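Local coordinates for uncharacterized protein (Mycolicibacterium smegmatis MC2 155, PDB 6T84) that is required for MmpL3-dependent transport of trehalose monomycolate to the mycobacterial cell wall, and for growth and cell elongation, at residues V47-V52 against I64-E68; T72-R78 against N147-M153. All blocks are in the same frame, centred on the assembly; numbering follows the deposited sequence. Where two conformers were deposited one is given.

Contact 1. Residues V47-V52 against I64-E68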
loop_
_atom_site.group_PDB
_atom_site.type_symbol
_atom_site.label_atom_id
_atom_site.label_comp_id
_atom_site.label_asym_id
_atom_site.label_seq_id
_atom_site.Cartn_x
_atom_site.Cartn_y
_atom_site.Cartn_z
ATOM N N VAL A 47 -13.834 -7.030 -9.555
ATOM C CA VAL A 47 -14.305 -6.320 -8.373
ATOM C C VAL A 47 -14.174 -4.831 -8.648
ATOM O O VAL A 47 -13.411 -4.403 -9.508
ATOM C CB VAL A 47 -13.522 -6.703 -7.099
ATOM C CG1 VAL A 47 -13.829 -8.148 -6.683
ATOM C CG2 VAL A 47 -12.024 -6.497 -7.302
ATOM N N THR A 48 -14.945 -4.039 -7.917
ATOM C CA THR A 48 -14.796 -2.601 -7.987
ATOM C C THR A 48 -14.459 -2.082 -6.605
ATOM O O THR A 48 -14.773 -2.702 -5.585
ATOM C CB THR A 48 -16.079 -1.906 -8.420
ATOM O OG1 THR A 48 -17.076 -2.172 -7.441
ATOM C CG2 THR A 48 -16.574 -2.408 -9.784
ATOM N N ALA A 49 -13.888 -0.899 -6.593
ATOM C CA ALA A 49 -13.481 -0.233 -5.361
ATOM C C ALA A 49 -14.722 0.335 -4.680
ATOM O O ALA A 49 -15.564 0.988 -5.331
ATOM C CB ALA A 49 -12.507 0.883 -5.718
ATOM N N LYS A 50 -14.861 0.103 -3.376
ATOM C CA LYS A 50 -16.015 0.605 -2.636
ATOM C C LYS A 50 -15.561 1.452 -1.470
ATOM O O LYS A 50 -14.434 1.327 -0.986
ATOM C CB LYS A 50 -16.937 -0.524 -2.142
ATOM C CG LYS A 50 -17.652 -1.190 -3.321
ATOM C CD LYS A 50 -18.783 -2.055 -2.892
ATOM C CE LYS A 50 -19.475 -2.620 -4.149
ATOM N NZ LYS A 50 -20.312 -3.810 -3.866
ATOM N N ASN A 51 -16.490 2.254 -0.941
ATOM C CA ASN A 51 -16.188 3.155 0.183
ATOM C C ASN A 51 -14.894 3.925 -0.081
ATOM O O ASN A 51 -13.904 3.861 0.668
ATOM C CB ASN A 51 -16.088 2.383 1.503
ATOM C CG ASN A 51 -17.392 1.897 1.958
ATOM O OD1 ASN A 51 -18.351 2.644 1.965
ATOM N ND2 ASN A 51 -17.454 0.636 2.395
ATOM N N VAL A 52 -14.915 4.615 -1.211
ATOM C CA VAL A 52 -13.722 5.215 -1.797
ATOM C C VAL A 52 -13.524 6.610 -1.222
ATOM O O VAL A 52 -14.466 7.427 -1.173
ATOM C CB VAL A 52 -13.879 5.273 -3.322
ATOM C CG1 VAL A 52 -12.611 5.916 -3.958
ATOM C CG2 VAL A 52 -14.130 3.877 -3.891
ATOM N N ILE A 64 -8.139 5.743 -0.846
ATOM C CA ILE A 64 -8.398 4.724 0.166
ATOM C C ILE A 64 -9.687 4.040 -0.238
ATOM O O ILE A 64 -10.678 4.719 -0.533
ATOM C CB ILE A 64 -8.535 5.363 1.557
ATOM C CG1 ILE A 64 -7.263 6.203 1.857
ATOM C CG2 ILE A 64 -8.726 4.244 2.623
ATOM C CD1 ILE A 64 -7.445 7.701 1.679
ATOM N N PHE A 65 -9.684 2.711 -0.249
ATOM C CA PHE A 65 -10.878 2.023 -0.753
ATOM C C PHE A 65 -10.884 0.590 -0.242
ATOM O O PHE A 65 -9.866 0.078 0.240
ATOM C CB PHE A 65 -10.956 2.051 -2.294
ATOM C CG PHE A 65 -9.715 1.567 -2.948
ATOM C CD1 PHE A 65 -9.538 0.201 -3.216
ATOM C CD2 PHE A 65 -8.684 2.452 -3.247
ATOM C CE1 PHE A 65 -8.324 -0.274 -3.775
ATOM C CE2 PHE A 65 -7.497 1.990 -3.844
ATOM C CZ PHE A 65 -7.320 0.627 -4.114
ATOM N N ASP A 66 -12.056 -0.046 -0.323
ATOM C CA ASP A 66 -12.202 -1.441 0.051
ATOM C C ASP A 66 -12.329 -2.286 -1.212
ATOM O O ASP A 66 -12.971 -1.877 -2.184
ATOM C CB ASP A 66 -13.462 -1.656 0.904
ATOM C CG ASP A 66 -13.448 -0.850 2.179
ATOM O OD1 ASP A 66 -12.351 -0.524 2.686
ATOM O OD2 ASP A 66 -14.550 -0.587 2.710
ATOM N N ILE A 67 -11.708 -3.456 -1.180
ATOM C CA ILE A 67 -11.946 -4.511 -2.159
ATOM C C ILE A 67 -12.693 -5.589 -1.397
ATOM O O ILE A 67 -12.107 -6.269 -0.555
ATOM C CB ILE A 67 -10.620 -5.061 -2.714
ATOM C CG1 ILE A 67 -9.745 -3.884 -3.212
ATOM C CG2 ILE A 67 -10.890 -6.127 -3.779
ATOM C CD1 ILE A 67 -8.389 -4.316 -3.773
ATOM N N GLU A 68 -13.989 -5.752 -1.675
ATOM C CA GLU A 68 -14.858 -6.537 -0.778
ATOM C C GLU A 68 -14.252 -7.853 -0.303
ATOM O O GLU A 68 -13.775 -8.661 -1.105
ATOM C CB GLU A 68 -16.184 -6.829 -1.461
ATOM C CG GLU A 68 -17.151 -5.672 -1.448
ATOM C CD GLU A 68 -18.309 -5.914 -2.379
ATOM O OE1 GLU A 68 -19.275 -6.579 -1.960
ATOM O OE2 GLU A 68 -18.239 -5.467 -3.541
HETATM O O HOH W 1 -15.426 -3.829 -3.369
HETATM O O HOH W 2 -16.726 -1.965 1.695
#
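This is a short antiparallel β-bridge at a chain corner, near one edge of the large antiparallel sheet in the N-terminal domain of TtfA, where a short two-strand sheet meets it; the fold has been described as atypical. Residues 47-52 cross strand 60-67 with end-to-end directions 144° apart. The bridge rests on one hydrogen-bonded pair, in which Lys50 N donates to Asp66 O (3.0 Å, 165°) and Asp66 N to Lys50 O (2.8 Å, 171°). Beyond it the register slips: Lys50 faces Asp66 (CA-CA 5.1 Å), but Val52 faces Phe65 (CA-CA 4.4 Å), so Asn51 is one residue extra. Its positive phi and psi (47°/57°) turn the chain between strand 49-50, which pairs with 28-29, and strand 52-57 of the large sheet. Past the corner, Val52 CA makes a CA-H...O contact with Ile64 O at 3.3 Å.

The corner is also held through side chains. Asn51 ND2 donates to Asp66 OD2 (3.2 Å), while Asn51 OD1 bonds Tyr25 and Asp66 OD1 bonds Thr72 and forms a salt bridge with Arg14 of helix 10-21. Apolar groups line the side away from these carboxylate contacts: Val47 CG2 meets Ile67 CG2 (3.7 Å), and the CB of Phe65 lies 3.9 Å from Ala49 CB and 4.0 Å from Val52 CG2. At the outer end, Lys50 NZ forms a 2.7 Å salt bridge with OE2 of the poorly ordered Glu68, and water 1 joins the backbones there, 2.6 Å from Thr48 O and 2.9 Å from Glu68 N.

Contact 2. Residues T72-R78 against N147-M153. With SO4 (sulfate ion), chain C.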
loop_
_atom_site.group_PDB
_atom_site.type_symbol
_atom_site.label_atom_id
_atom_site.label_comp_id
_atom_site.label_asym_id
_atom_site.label_seq_id
_atom_site.Cartn_x
_atom_site.Cartn_y
_atom_site.Cartn_z
ATOM N N THR A 72 -8.671 -3.405 2.741
ATOM C CA THR A 72 -8.751 -1.962 2.572
ATOM C C THR A 72 -7.361 -1.518 2.116
ATOM O O THR A 72 -6.363 -1.922 2.711
ATOM C CB THR A 72 -9.111 -1.287 3.903
ATOM O OG1 THR A 72 -10.467 -1.665 4.282
ATOM C CG2 THR A 72 -9.010 0.261 3.853
ATOM N N VAL A 73 -7.288 -0.773 1.032
ATOM C CA VAL A 73 -6.029 -0.354 0.421
ATOM C C VAL A 73 -5.897 1.154 0.512
ATOM O O VAL A 73 -6.861 1.890 0.266
ATOM C CB VAL A 73 -5.969 -0.809 -1.053
ATOM C CG1 VAL A 73 -4.671 -0.351 -1.689
ATOM C CG2 VAL A 73 -6.089 -2.339 -1.111
ATOM N N ILE A 74 -4.681 1.623 0.783
ATOM C CA ILE A 74 -4.332 3.037 0.698
ATOM C C ILE A 74 -3.230 3.149 -0.339
ATOM O O ILE A 74 -2.204 2.457 -0.225
ATOM C CB ILE A 74 -3.835 3.549 2.068
ATOM C CG1 ILE A 74 -4.928 3.390 3.123
ATOM C CG2 ILE A 74 -3.342 5.010 1.964
ATOM C CD1 ILE A 74 -4.392 3.711 4.587
ATOM N N ALA A 75 -3.468 3.957 -1.393
ATOM C CA ALA A 75 -2.494 4.161 -2.471
ATOM C C ALA A 75 -2.048 5.611 -2.471
ATOM O O ALA A 75 -2.891 6.508 -2.560
ATOM C CB ALA A 75 -3.097 3.855 -3.838
ATOM N N LEU A 76 -0.733 5.845 -2.388
ATOM C CA LEU A 76 -0.167 7.190 -2.339
ATOM C C LEU A 76 0.683 7.463 -3.575
ATOM O O LEU A 76 1.539 6.652 -3.936
ATOM C CB LEU A 76 0.692 7.352 -1.091
ATOM C CG LEU A 76 1.458 8.684 -0.921
ATOM C CD1 LEU A 76 0.486 9.853 -0.753
ATOM C CD2 LEU A 76 2.443 8.625 0.329
ATOM N N HIS A 77 0.433 8.586 -4.236
ATOM C CA HIS A 77 1.190 8.872 -5.451
ATOM C C HIS A 77 2.646 9.231 -5.171
ATOM O O HIS A 77 2.950 9.983 -4.246
ATOM C CB HIS A 77 0.526 10.032 -6.200
ATOM C CG HIS A 77 1.119 10.264 -7.550
ATOM N ND1 HIS A 77 1.963 11.327 -7.838
ATOM C CD2 HIS A 77 0.954 9.586 -8.714
ATOM C CE1 HIS A 77 2.309 11.271 -9.114
ATOM N NE2 HIS A 77 1.712 10.227 -9.669
ATOM N N ARG A 78 3.556 8.684 -5.986
ATOM C CA ARG A 78 4.998 8.947 -5.849
ATOM C C ARG A 78 5.405 10.117 -6.733
ATOM O O ARG A 78 4.959 10.255 -7.891
ATOM C CB ARG A 78 5.818 7.769 -6.352
ATOM C CG ARG A 78 5.678 6.463 -5.605
ATOM C CD ARG A 78 6.427 5.355 -6.372
ATOM N NE ARG A 78 7.860 5.655 -6.450
ATOM C CZ ARG A 78 8.704 5.316 -5.488
ATOM N NH1 ARG A 78 8.236 4.658 -4.427
ATOM N NH2 ARG A 78 9.991 5.624 -5.580
ATOM N N ASN A 147 4.346 4.495 -10.063
ATOM C CA ASN A 147 4.030 5.822 -9.575
ATOM C C ASN A 147 3.225 5.844 -8.287
ATOM O O ASN A 147 2.659 6.897 -7.935
ATOM C CB ASN A 147 3.239 6.520 -10.691
ATOM C CG ASN A 147 4.080 6.737 -11.913
ATOM O OD1 ASN A 147 5.077 7.422 -11.824
ATOM N ND2 ASN A 147 3.672 6.158 -13.056
ATOM N N TRP A 148 3.181 4.712 -7.570
ATOM C CA TRP A 148 2.332 4.610 -6.388
ATOM C C TRP A 148 3.009 3.734 -5.335
ATOM O O TRP A 148 3.723 2.796 -5.682
ATOM C CB TRP A 148 1.030 3.917 -6.773
ATOM C CG TRP A 148 0.225 4.743 -7.712
ATOM C CD1 TRP A 148 0.313 4.725 -9.067
ATOM C CD2 TRP A 148 -0.688 5.772 -7.365
ATOM N NE1 TRP A 148 -0.515 5.663 -9.596
ATOM C CE2 TRP A 148 -1.162 6.323 -8.583
ATOM C CE3 TRP A 148 -1.155 6.291 -6.154
ATOM C CZ2 TRP A 148 -2.089 7.378 -8.630
ATOM C CZ3 TRP A 148 -2.106 7.298 -6.177
ATOM C CH2 TRP A 148 -2.562 7.846 -7.421
ATOM N N THR A 149 2.768 4.031 -4.077
ATOM C CA THR A 149 3.167 3.163 -2.964
ATOM C C THR A 149 1.858 2.865 -2.243
ATOM O O THR A 149 1.041 3.780 -2.012
ATOM C CB THR A 149 4.119 3.923 -2.010
ATOM O OG1 THR A 149 5.313 4.314 -2.735
ATOM C CG2 THR A 149 4.537 3.083 -0.782
ATOM N N LEU A 150 1.661 1.580 -1.872
ATOM C CA LEU A 150 0.381 1.084 -1.369
ATOM C C LEU A 150 0.546 0.262 -0.101
ATOM O O LEU A 150 1.573 -0.411 0.113
ATOM C CB LEU A 150 -0.290 0.188 -2.424
ATOM C CG LEU A 150 -0.551 0.886 -3.791
ATOM C CD1 LEU A 150 0.603 0.545 -4.758
ATOM C CD2 LEU A 150 -1.872 0.465 -4.367
ATOM N N VAL A 151 -0.492 0.309 0.725
ATOM C CA VAL A 151 -0.606 -0.531 1.913
ATOM C C VAL A 151 -1.972 -1.213 1.887
ATOM O O VAL A 151 -2.999 -0.553 1.677
ATOM C CB VAL A 151 -0.448 0.305 3.201
ATOM C CG1 VAL A 151 -0.824 -0.555 4.465
ATOM C CG2 VAL A 151 0.965 0.990 3.281
ATOM N N ALA A 152 -1.991 -2.528 2.133
ATOM C CA ALA A 152 -3.222 -3.286 2.253
ATOM C C ALA A 152 -3.386 -3.718 3.699
ATOM O O ALA A 152 -2.425 -4.201 4.332
ATOM C CB ALA A 152 -3.238 -4.502 1.326
ATOM N N MET A 153 -4.575 -3.519 4.249
ATOM C CA MET A 153 -4.921 -3.941 5.601
ATOM C C MET A 153 -6.253 -4.669 5.598
ATOM O O MET A 153 -7.014 -4.600 4.625
ATOM C CB MET A 153 -4.986 -2.714 6.535
ATOM C CG MET A 153 -6.110 -1.720 6.267
ATOM S SD MET A 153 -6.058 -0.219 7.295
ATOM C CE MET A 153 -4.833 0.686 6.401
HETATM S S SO4 C . -0.034 5.605 -13.432
HETATM O O1 SO4 C . 1.232 4.892 -13.183
HETATM O O2 SO4 C . 0.083 6.354 -14.686
HETATM O O3 SO4 C . -1.139 4.651 -13.547
HETATM O O4 SO4 C . -0.351 6.586 -12.456
HETATM O O HOH W 3 5.390 9.815 -10.594
#
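Seven backbone hydrogen bonds join residues 72-78 to 147-153, such as Leu76 N to Thr149 O (2.7 Å). Three reciprocal pairs, Thr72 with Met153, Ile74 with Val151 and Leu76 with Thr149, alternate with non-hydrogen-bonded pairs in regular antiparallel order, and Arg78 N to Asn147 O (2.8 Å, 176°) closes the ladder. The strand axes approach to 4.6 Å at 162°. In the non-hydrogen-bonded pairs CA-H...O contacts fill in, the shortest from Leu150 CA to Ile74 O (3.1 Å). At the Arg78 end, water 3 bridges Arg78 O (2.8 Å) and Asn147 OD1 (2.7 Å). A sulfate, probably from the crystallisation liquor, accepts from Asn147 ND2 (O1, 2.8 Å) and Trp148 NE1 (O4, 3.0 Å).

Further out, His77 turns its ring edge to the face of Trp148 (centroids 5.1 Å, planes at 78°), with His77 CB 4.0 Å from the centroid of the six-membered ring; His77 ND1 bonds Glu60. On the same face Ala75 CB packs on Leu150 CD2 (3.6 Å). The other face carries Ile74 CD1 against Met153 CE (3.6 Å), and Ile74, Thr149 and Val151 meet helix 159-175.

The middle of the ladder, Val73-Ala75 with Leu150-Ala152, is thus buried and apolar on both faces, uniting the two halves of the sheet, whereas the Arg78 end is more polar and partly exposed, with Trp148 N buried without a partner.

How the contacts relate
Contact 1 closes before contact 2 opens along the chain, and the two sit in one sheet as successive steps: strands 60-67 and 71-77 are sequential and adjacent, with contact centres about 13 Å apart. Contact 2 lies about 3 Å from the centre of the chain, contact 1 about 14 Å from it. They touch directly: Phe65 O and Val73 N are 2.8 Å apart and Asp66 OD1 and Thr72 OG1 2.7 Å, both probable hydrogen bonds, and Ile64 CG2 packs 3.8 Å from Val73 O. Trp36 also links them, its ring meeting those of Phe65 and Trp148. The sulfate, probably a crystallisation ion, sits at the Arg78 end of contact 2, away from contact 1.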